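Local coordinates for protein ditrans,polycis-undecaprenyl-diphosphate synthase ((2E,6E)-farnesyl-diphosphate specific) (Acinetobacter baumannii, PDB 6ACS) that probably condenses isopentenyl diphosphate units onto farnesyl diphosphate to make undecaprenyl diphosphate, the precursor of the lipid carrier used in bacterial cell-wall synthesis, at residues Q11-I16 / L183-G188; R100-R105 / T130-V135; P179-L184 / N195-Q200. All coordinates share one frame; numbering follows the deposited sequence. Where two conformers were deposited one is given.

Contact 1: residues Q11-I16 / L183-G188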
loop_
_atom_site.group_PDB
_atom_site.type_symbol
_atom_site.label_atom_id
_atom_site.label_comp_id
_atom_site.label_asym_id
_atom_site.label_seq_id
_atom_site.Cartn_x
_atom_site.Cartn_y
_atom_site.Cartn_z
ATOM N N GLN B 11 -0.514 17.047 -2.985
ATOM C CA GLN B 11 -0.085 17.649 -1.723
ATOM C C GLN B 11 1.179 16.997 -1.188
ATOM O O GLN B 11 1.962 17.633 -0.471
ATOM C CB GLN B 11 -1.176 17.514 -0.654
ATOM C CG GLN B 11 -2.581 17.828 -1.130
ATOM C CD GLN B 11 -3.291 18.831 -0.241
ATOM O OE1 GLN B 11 -4.252 19.479 -0.668
ATOM N NE2 GLN B 11 -2.823 18.971 0.994
ATOM N N HIS B 12 1.367 15.723 -1.494
ATOM C CA HIS B 12 2.469 14.947 -0.946
ATOM C C HIS B 12 2.937 13.978 -2.027
ATOM O O HIS B 12 2.172 13.129 -2.512
ATOM C CB HIS B 12 2.015 14.232 0.330
ATOM C CG HIS B 12 3.105 13.518 1.075
ATOM N ND1 HIS B 12 2.887 12.962 2.317
ATOM C CD2 HIS B 12 4.398 13.244 0.762
ATOM C CE1 HIS B 12 3.998 12.381 2.743
ATOM N NE2 HIS B 12 4.926 12.528 1.816
ATOM N N VAL B 13 4.191 14.159 -2.436
ATOM C CA VAL B 13 4.848 13.318 -3.429
ATOM C C VAL B 13 5.862 12.445 -2.714
ATOM O O VAL B 13 6.617 12.927 -1.860
ATOM C CB VAL B 13 5.555 14.163 -4.504
ATOM C CG1 VAL B 13 6.308 13.243 -5.474
ATOM C CG2 VAL B 13 4.541 15.016 -5.227
ATOM N N ALA B 14 5.893 11.165 -3.070
ATOM C CA ALA B 14 6.895 10.246 -2.555
ATOM C C ALA B 14 7.666 9.680 -3.730
ATOM O O ALA B 14 7.093 9.456 -4.792
ATOM C CB ALA B 14 6.261 9.109 -1.752
ATOM N N ILE B 15 8.964 9.433 -3.545
ATOM C CA ILE B 15 9.804 8.919 -4.628
ATOM C C ILE B 15 10.661 7.760 -4.133
ATOM O O ILE B 15 11.389 7.894 -3.140
ATOM C CB ILE B 15 10.717 10.008 -5.221
ATOM C CG1 ILE B 15 9.901 11.237 -5.615
ATOM C CG2 ILE B 15 11.461 9.446 -6.440
ATOM C CD1 ILE B 15 10.753 12.361 -6.238
ATOM N N ILE B 16 10.598 6.640 -4.848
ATOM C CA ILE B 16 11.544 5.540 -4.696
ATOM C C ILE B 16 12.617 5.755 -5.747
ATOM O O ILE B 16 12.358 5.605 -6.948
ATOM C CB ILE B 16 10.858 4.187 -4.880
ATOM C CG1 ILE B 16 9.782 4.011 -3.811
ATOM C CG2 ILE B 16 11.876 3.047 -4.809
ATOM C CD1 ILE B 16 8.973 2.737 -4.042
ATOM N N LEU B 183 0.886 11.069 -4.664
ATOM C CA LEU B 183 1.585 10.575 -5.840
ATOM C C LEU B 183 2.858 9.884 -5.392
ATOM O O LEU B 183 3.673 10.497 -4.700
ATOM C CB LEU B 183 1.939 11.730 -6.780
ATOM C CG LEU B 183 2.863 11.373 -7.950
ATOM C CD1 LEU B 183 2.200 10.368 -8.918
ATOM C CD2 LEU B 183 3.228 12.662 -8.705
ATOM N N LEU B 184 3.050 8.635 -5.811
ATOM C CA LEU B 184 4.284 7.917 -5.516
ATOM C C LEU B 184 4.933 7.566 -6.846
ATOM O O LEU B 184 4.324 6.879 -7.665
ATOM C CB LEU B 184 4.011 6.668 -4.674
ATOM C CG LEU B 184 5.226 5.851 -4.206
ATOM C CD1 LEU B 184 4.833 5.070 -2.943
ATOM C CD2 LEU B 184 5.729 4.917 -5.285
ATOM N N ILE B 185 6.181 7.993 -7.030
ATOM C CA ILE B 185 6.959 7.744 -8.242
ATOM C C ILE B 185 7.983 6.673 -7.930
ATOM O O ILE B 185 8.709 6.784 -6.937
ATOM C CB ILE B 185 7.677 9.026 -8.695
ATOM C CG1 ILE B 185 6.672 10.073 -9.119
ATOM C CG2 ILE B 185 8.718 8.745 -9.800
ATOM C CD1 ILE B 185 7.276 11.467 -9.181
ATOM N N ARG B 186 8.097 5.678 -8.798
ATOM C CA ARG B 186 9.206 4.743 -8.691
ATOM C C ARG B 186 9.970 4.703 -10.001
ATOM O O ARG B 186 9.405 4.350 -11.042
ATOM C CB ARG B 186 8.749 3.344 -8.333
ATOM C CG ARG B 186 9.969 2.478 -8.327
ATOM C CD ARG B 186 9.753 1.155 -7.807
ATOM N NE ARG B 186 11.021 0.431 -7.846
ATOM C CZ ARG B 186 11.281 -0.605 -7.072
ATOM N NH1 ARG B 186 10.362 -1.014 -6.221
ATOM N NH2 ARG B 186 12.445 -1.236 -7.163
ATOM N N THR B 187 11.264 5.015 -9.934
ATOM C CA THR B 187 12.148 4.947 -11.083
ATOM C C THR B 187 12.802 3.568 -11.139
ATOM O O THR B 187 12.633 2.734 -10.246
ATOM C CB THR B 187 13.205 6.064 -11.007
ATOM O OG1 THR B 187 14.043 5.859 -9.856
ATOM C CG2 THR B 187 12.523 7.416 -10.859
ATOM N N GLY B 188 13.496 3.297 -12.240
ATOM C CA GLY B 188 14.300 2.094 -12.340
ATOM C C GLY B 188 13.667 0.928 -13.080
ATOM O O GLY B 188 14.371 -0.041 -13.379
#

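Contact 2: residues R100-R105 / T130-V135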
loop_
_atom_site.group_PDB
_atom_site.type_symbol
_atom_site.label_atom_id
_atom_site.label_comp_id
_atom_site.label_asym_id
_atom_site.label_seq_id
_atom_site.Cartn_x
_atom_site.Cartn_y
_atom_site.Cartn_z
ATOM N N ARG B 100 13.032 16.327 7.693
ATOM C CA ARG B 100 12.571 15.284 8.597
ATOM C C ARG B 100 13.185 13.957 8.173
ATOM O O ARG B 100 13.534 13.767 7.006
ATOM C CB ARG B 100 11.035 15.211 8.577
ATOM C CG ARG B 100 10.442 14.329 9.647
ATOM C CD ARG B 100 8.916 14.264 9.572
ATOM N NE ARG B 100 8.270 15.556 9.779
ATOM C CZ ARG B 100 6.986 15.704 10.095
ATOM N NH1 ARG B 100 6.212 14.635 10.248
ATOM N NH2 ARG B 100 6.475 16.918 10.256
ATOM N N PHE B 101 13.339 13.041 9.130
ATOM C CA PHE B 101 13.848 11.712 8.832
ATOM C C PHE B 101 12.879 10.685 9.392
ATOM O O PHE B 101 12.330 10.875 10.483
ATOM C CB PHE B 101 15.247 11.518 9.419
ATOM C CG PHE B 101 16.224 12.542 8.939
ATOM C CD1 PHE B 101 16.386 13.731 9.634
ATOM C CD2 PHE B 101 16.923 12.346 7.753
ATOM C CE1 PHE B 101 17.269 14.703 9.180
ATOM C CE2 PHE B 101 17.815 13.320 7.284
ATOM C CZ PHE B 101 17.981 14.493 8.001
ATOM N N ILE B 102 12.624 9.627 8.620
ATOM C CA ILE B 102 11.815 8.522 9.127
ATOM C C ILE B 102 12.611 7.235 8.997
ATOM O O ILE B 102 13.506 7.114 8.152
ATOM C CB ILE B 102 10.458 8.374 8.413
ATOM C CG1 ILE B 102 10.691 8.199 6.912
ATOM C CG2 ILE B 102 9.553 9.582 8.730
ATOM C CD1 ILE B 102 9.390 8.039 6.107
ATOM N N GLY B 103 12.289 6.276 9.857
ATOM C CA GLY B 103 12.980 5.007 9.890
ATOM C C GLY B 103 13.496 4.687 11.273
ATOM O O GLY B 103 13.358 5.458 12.223
ATOM N N ASP B 104 14.096 3.510 11.373
ATOM C CA ASP B 104 14.634 2.993 12.620
ATOM C C ASP B 104 15.936 3.709 12.926
ATOM O O ASP B 104 16.859 3.703 12.104
ATOM C CB ASP B 104 14.840 1.490 12.470
ATOM C CG ASP B 104 15.237 0.793 13.761
ATOM O OD1 ASP B 104 15.484 1.434 14.810
ATOM O OD2 ASP B 104 15.293 -0.452 13.700
ATOM N N ARG B 105 16.013 4.338 14.089
ATOM C CA ARG B 105 17.247 5.018 14.454
ATOM C C ARG B 105 18.066 4.218 15.445
ATOM O O ARG B 105 19.212 4.590 15.716
ATOM C CB ARG B 105 16.949 6.411 15.033
ATOM C CG ARG B 105 16.189 7.315 14.063
ATOM C CD ARG B 105 16.080 8.759 14.555
ATOM N NE ARG B 105 15.211 9.546 13.673
ATOM C CZ ARG B 105 14.964 10.847 13.824
ATOM N NH1 ARG B 105 15.522 11.522 14.825
ATOM N NH2 ARG B 105 14.168 11.476 12.971
ATOM N N THR B 130 7.780 20.210 3.708
ATOM C CA THR B 130 8.561 19.248 4.467
ATOM C C THR B 130 9.215 18.265 3.507
ATOM O O THR B 130 8.529 17.627 2.699
ATOM C CB THR B 130 7.697 18.508 5.480
ATOM O OG1 THR B 130 7.202 19.448 6.435
ATOM C CG2 THR B 130 8.518 17.426 6.190
ATOM N N LEU B 131 10.532 18.152 3.600
ATOM C CA LEU B 131 11.303 17.146 2.891
ATOM C C LEU B 131 11.681 16.051 3.886
ATOM O O LEU B 131 12.380 16.314 4.869
ATOM C CB LEU B 131 12.552 17.764 2.259
ATOM C CG LEU B 131 13.567 16.775 1.659
ATOM C CD1 LEU B 131 12.936 15.991 0.523
ATOM C CD2 LEU B 131 14.805 17.512 1.159
ATOM N N THR B 132 11.195 14.839 3.654
ATOM C CA THR B 132 11.477 13.713 4.535
ATOM C C THR B 132 12.393 12.728 3.828
ATOM O O THR B 132 12.115 12.313 2.693
ATOM C CB THR B 132 10.187 13.016 4.967
ATOM O OG1 THR B 132 9.376 13.951 5.697
ATOM C CG2 THR B 132 10.514 11.810 5.869
ATOM N N ILE B 133 13.486 12.362 4.500
ATOM C CA ILE B 133 14.430 11.358 4.022
ATOM C C ILE B 133 14.212 10.094 4.843
ATOM O O ILE B 133 14.302 10.111 6.082
ATOM C CB ILE B 133 15.888 11.840 4.139
ATOM C CG1 ILE B 133 16.056 13.255 3.569
ATOM C CG2 ILE B 133 16.832 10.817 3.524
ATOM C CD1 ILE B 133 15.685 13.413 2.128
ATOM N N ALA B 134 13.903 8.999 4.151
ATOM C CA ALA B 134 13.677 7.712 4.797
ATOM C C ALA B 134 15.016 6.997 4.897
ATOM O O ALA B 134 15.656 6.728 3.877
ATOM C CB ALA B 134 12.649 6.892 4.012
ATOM N N VAL B 135 15.453 6.720 6.125
ATOM C CA VAL B 135 16.746 6.100 6.394
ATOM C C VAL B 135 16.498 4.884 7.272
ATOM O O VAL B 135 15.856 5.000 8.322
ATOM C CB VAL B 135 17.707 7.077 7.102
ATOM C CG1 VAL B 135 19.057 6.408 7.377
ATOM C CG2 VAL B 135 17.862 8.381 6.298
HETATM O O HOH W 1 16.260 6.519 10.561
#

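Contact 3: residues P179-L184 / N195-Q200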
loop_
_atom_site.group_PDB
_atom_site.type_symbol
_atom_site.label_atom_id
_atom_site.label_comp_id
_atom_site.label_asym_id
_atom_site.label_seq_id
_atom_site.Cartn_x
_atom_site.Cartn_y
_atom_site.Cartn_z
ATOM N N PRO B 179 -0.148 15.523 4.975
ATOM C CA PRO B 179 -1.171 14.925 4.102
ATOM C C PRO B 179 -0.770 13.519 3.688
ATOM O O PRO B 179 0.414 13.199 3.614
ATOM C CB PRO B 179 -1.195 15.863 2.884
ATOM C CG PRO B 179 -0.612 17.147 3.365
ATOM C CD PRO B 179 0.407 16.764 4.411
ATOM N N ALA B 180 -1.771 12.678 3.398
ATOM C CA ALA B 180 -1.472 11.353 2.865
ATOM C C ALA B 180 -0.789 11.505 1.515
ATOM O O ALA B 180 -0.976 12.502 0.826
ATOM C CB ALA B 180 -2.735 10.503 2.712
ATOM N N VAL B 181 0.014 10.511 1.154
ATOM C CA VAL B 181 0.737 10.545 -0.119
ATOM C C VAL B 181 -0.266 10.484 -1.265
ATOM O O VAL B 181 -1.102 9.574 -1.336
ATOM C CB VAL B 181 1.753 9.393 -0.212
ATOM C CG1 VAL B 181 2.413 9.359 -1.622
ATOM C CG2 VAL B 181 2.824 9.531 0.876
ATOM N N ASP B 182 -0.197 11.474 -2.157
ATOM C CA ASP B 182 -1.063 11.556 -3.330
ATOM C C ASP B 182 -0.433 10.943 -4.557
ATOM O O ASP B 182 -1.151 10.436 -5.445
ATOM C CB ASP B 182 -1.361 13.015 -3.681
ATOM C CG ASP B 182 -2.121 13.718 -2.627
ATOM O OD1 ASP B 182 -3.124 13.162 -2.131
ATOM O OD2 ASP B 182 -1.718 14.839 -2.300
ATOM N N LEU B 183 0.886 11.069 -4.664
ATOM C CA LEU B 183 1.585 10.575 -5.840
ATOM C C LEU B 183 2.858 9.884 -5.392
ATOM O O LEU B 183 3.673 10.497 -4.700
ATOM C CB LEU B 183 1.939 11.730 -6.780
ATOM C CG LEU B 183 2.863 11.373 -7.950
ATOM C CD1 LEU B 183 2.200 10.368 -8.918
ATOM C CD2 LEU B 183 3.228 12.662 -8.705
ATOM N N LEU B 184 3.050 8.635 -5.811
ATOM C CA LEU B 184 4.284 7.917 -5.516
ATOM C C LEU B 184 4.933 7.566 -6.846
ATOM O O LEU B 184 4.324 6.879 -7.665
ATOM C CB LEU B 184 4.011 6.668 -4.674
ATOM C CG LEU B 184 5.226 5.851 -4.206
ATOM C CD1 LEU B 184 4.833 5.070 -2.943
ATOM C CD2 LEU B 184 5.729 4.917 -5.285
ATOM N N ASN B 195 7.846 -2.171 -0.212
ATOM C CA ASN B 195 7.869 -1.971 1.237
ATOM C C ASN B 195 8.271 -0.539 1.599
ATOM O O ASN B 195 8.990 -0.295 2.573
ATOM C CB ASN B 195 8.809 -2.976 1.903
ATOM C CG ASN B 195 8.662 -2.991 3.411
ATOM O OD1 ASN B 195 7.574 -2.768 3.939
ATOM N ND2 ASN B 195 9.765 -3.215 4.107
ATOM N N PHE B 196 7.769 0.424 0.837
ATOM C CA PHE B 196 8.022 1.810 1.205
ATOM C C PHE B 196 6.791 2.211 2.017
ATOM O O PHE B 196 6.400 1.457 2.913
ATOM C CB PHE B 196 8.348 2.628 -0.068
ATOM C CG PHE B 196 8.689 4.096 0.164
ATOM C CD1 PHE B 196 9.448 4.508 1.241
ATOM C CD2 PHE B 196 8.366 5.030 -0.807
ATOM C CE1 PHE B 196 9.760 5.856 1.420
ATOM C CE2 PHE B 196 8.707 6.385 -0.658
ATOM C CZ PHE B 196 9.398 6.796 0.453
ATOM N N LEU B 197 6.141 3.324 1.706
ATOM C CA LEU B 197 5.055 3.928 2.503
ATOM C C LEU B 197 3.681 3.258 2.361
ATOM O O LEU B 197 2.721 3.846 1.851
ATOM C CB LEU B 197 4.933 5.379 2.098
ATOM C CG LEU B 197 6.153 6.253 2.310
ATOM C CD1 LEU B 197 5.898 7.617 1.643
ATOM C CD2 LEU B 197 6.379 6.411 3.801
ATOM N N LEU B 198 3.560 2.052 2.910
ATOM C CA LEU B 198 2.359 1.242 2.677
ATOM C C LEU B 198 1.101 1.893 3.255
ATOM O O LEU B 198 0.080 2.037 2.564
ATOM C CB LEU B 198 2.554 -0.142 3.297
ATOM C CG LEU B 198 3.807 -0.872 2.824
ATOM C CD1 LEU B 198 3.963 -2.178 3.619
ATOM C CD2 LEU B 198 3.789 -1.141 1.308
ATOM N N TRP B 199 1.147 2.279 4.528
ATOM C CA TRP B 199 -0.009 2.932 5.137
ATOM C C TRP B 199 -0.294 4.270 4.466
ATOM O O TRP B 199 -1.444 4.577 4.119
ATOM C CB TRP B 199 0.243 3.106 6.640
ATOM C CG TRP B 199 -0.874 3.764 7.414
ATOM C CD1 TRP B 199 -1.102 5.116 7.553
ATOM C CD2 TRP B 199 -1.893 3.107 8.172
ATOM N NE1 TRP B 199 -2.218 5.331 8.342
ATOM C CE2 TRP B 199 -2.710 4.110 8.743
ATOM C CE3 TRP B 199 -2.192 1.761 8.434
ATOM C CZ2 TRP B 199 -3.801 3.808 9.548
ATOM C CZ3 TRP B 199 -3.274 1.478 9.240
ATOM C CH2 TRP B 199 -4.065 2.483 9.775
ATOM N N GLN B 200 0.756 5.080 4.270
ATOM C CA GLN B 200 0.593 6.468 3.860
ATOM C C GLN B 200 0.238 6.600 2.386
ATOM O O GLN B 200 -0.302 7.635 1.980
ATOM C CB GLN B 200 1.883 7.245 4.139
ATOM C CG GLN B 200 2.328 7.229 5.628
ATOM C CD GLN B 200 3.264 6.076 6.007
ATOM O OE1 GLN B 200 3.273 5.017 5.385
ATOM N NE2 GLN B 200 4.051 6.291 7.050
HETATM O O HOH W 2 -2.664 7.746 0.370
#

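Contact 1: residues Q11-I16 / L183-G188
Arg186 sets CG anti to its backbone N (chi1 177°) and stays extended to NE, while Ile16 turns CG2 anti to its own N; together these torsions lay the isoleucine branches across the aliphatic part of the arginine. The two residues face each other on neighbouring strands of the central parallel sheet of the cis-prenyltransferase fold, where Val13, Ala14, Ile15 and Ile16 pair in order with Leu183, Leu184, Ile185 and Arg186. The short strands differ in direction by 17°. Five backbone bonds zigzag between them. The middle ones are short, Ala14 N to Leu183 O at 2.8 Å and Ile185 N to Ala14 O at 2.8 Å. At the outer rungs the bonds stretch, as from Thr187 N to Ile16 O at 3.2 Å.

One face carries Val13, Ile15, Leu183 and Ile185 and is packed by helix 218-235, with Phe221 meeting both Val13 and Ile185. Beta-branched Val13, Ile15 and Ile185 favour extended backbone and present short, broad apolar surfaces, Val13 CG1 lying 4.2 Å from Ile185 CD1; Leu183 reaches farther, to Leu225 and Phe228 of that helix. On the other face Ala14 offers just a methyl, its CB 4.2 Å from Leu184 CG, and so small a side chain lets Phe196 and Leu197 pack against the strand. Farther along, the longer Ile16 brings CD1 to 4.1 Å from Leu184 CD2.

Arg186, a predicted substrate-binding residue, carries its polar end past this apolar layer. There NH2 makes a salt bridge with Asp18, the predicted magnesium ligand, and NH1 bonds to Ser194 OG and Arg192 O, so several partners fix the flat group. Its aliphatic chain meanwhile shares the hydrophobic face: Arg186 CG is 3.9 Å from Ile16 CB. Ile16 CG2 sits over one guanidinium face, displaced toward the rim and 4.1 Å from Arg186 NE.

Contact 2: residues R100-R105 / T130-V135
A beta-alpha-beta unit closes where Phe101 and Ile102 meet Ile133 and Ala134: strand 97-102, outermost in the sheet of this chain, lies parallel to strand 129-134, with helix 110-123 connecting them. Backbone bonds alternate in the parallel manner, Arg100 N to Leu131 O, Ile133 N to Arg100 O, Ile102 N to Ile133 O, then Val135 N to Ile102 O at 2.8 Å.

Phe101 and Ile133 point the same way, side by side, with Phe101 CD2 3.8 Å from Ile133 CB. The large ring suits this face because it is long enough to reach the helices, touching Met116 and Ala119 of helix 110-123 and Ile85 of helix 71-95. On the opposite face Ile102 holds CG1 between its backbone N and carbonyl carbon (chi1 57°), close to the small Ala134, whose CB is 3.7 Å from Ile102 CG1. Its other branch, CG2, packs 3.8 Å from Thr132 CG2, the two side chains crossing at about a right angle.

Gly103 follows with a backbone phi of 126°, which glycine adopts readily; a CB would clash with Val135 O, and without one Gly103 CA comes 3.3 Å from that oxygen. A water donates to Val135 O at 2.7 Å. Arg105, salt-bridged to Glu120, reaches back beside its own segment with an extended chain; its NH2 meets Phe101 O at 3.2 Å, the oxygen lying in the guanidinium plane while the nitrogen stands above the carbonyl plane.

Contact 3: residues P179-L184 / N195-Q200
Val181 is held at its backbone, where its N donates to Gln200 O at 3.0 Å, and its CB packs close to that same oxygen, 3.5 Å away. The hydrogen bond is somewhat bent, 143° at the proton, and the donor is tilted from the carbonyl plane. With CG1 anti to the backbone N (chi1 174°), CG2 of Val181 falls anti to the carbonyl carbon and meets Leu197, whose CD1 is 3.7 Å away, the side chains crossing at about a right angle. The same methyl lies 4.1 Å from Gln200 CB. Valine fits well here, because beta-branching holds its methyls close to the backbone, and CG2 can meet Leu197 while the N bonds to Gln200 O.

Segment 195-200, in the connection between the parallel strands 183-186 and 205-208, folds back on the residues leading into strand 183-186 and on its start. An inverse gamma turn kinks the chain at Leu197, and the side chains of Phe196 and Leu197 both reach Ala14 of strand 12-17. Leu197 CG lies over the centre of the Phe196 ring, which also stacks with Phe60.

Packing is sparser elsewhere. Leu184 meets the segment 195-200 through its tip, CD1 being 4.1 Å from Phe196 CD2; it is buried all the same. At the partly exposed end, the Ala180 methyl approaches no closer than 3.8 Å, from CB to Gln200 O. A water there lies 2.9 Å from Gln200 O and is also near Val181 O, with other acceptors competing for its protons. Gln200 bends at chi2 (90°), taking its amide away from Val181, and NE2 is satisfied by Asp142 and Ser174 O. On the far side of the turn, Leu198 packs on Ala202 of the second subunit and Trp199 on Met140 of the second subunit.

In the fold
All three contacts reach one parallel sheet, its six strands ordered 97-102, 129-134, 56-61, 12-17, 183-186, 205-208. Contact 2 lies toward one edge and contact 1 toward the other, their centres about 15 Å apart with strand 56-61 between. Contact 1 spans most of the chain; contact 2 falls within that span, and contact 3 opens on the stretch where contact 1 closes, sharing Leu183 and Leu184. Contacts 1 and 3 have centres about 8 Å apart and touch directly, Phe196 packing on Ile16. Contacts 2 and 3, centres about 13 Å apart, meet where Phe196 packs on Ala134 and Leu197 on Ile102. The loop of contact 3 thus joins the sheet, bearing predicted substrate-binding Arg186, to the dimer interface.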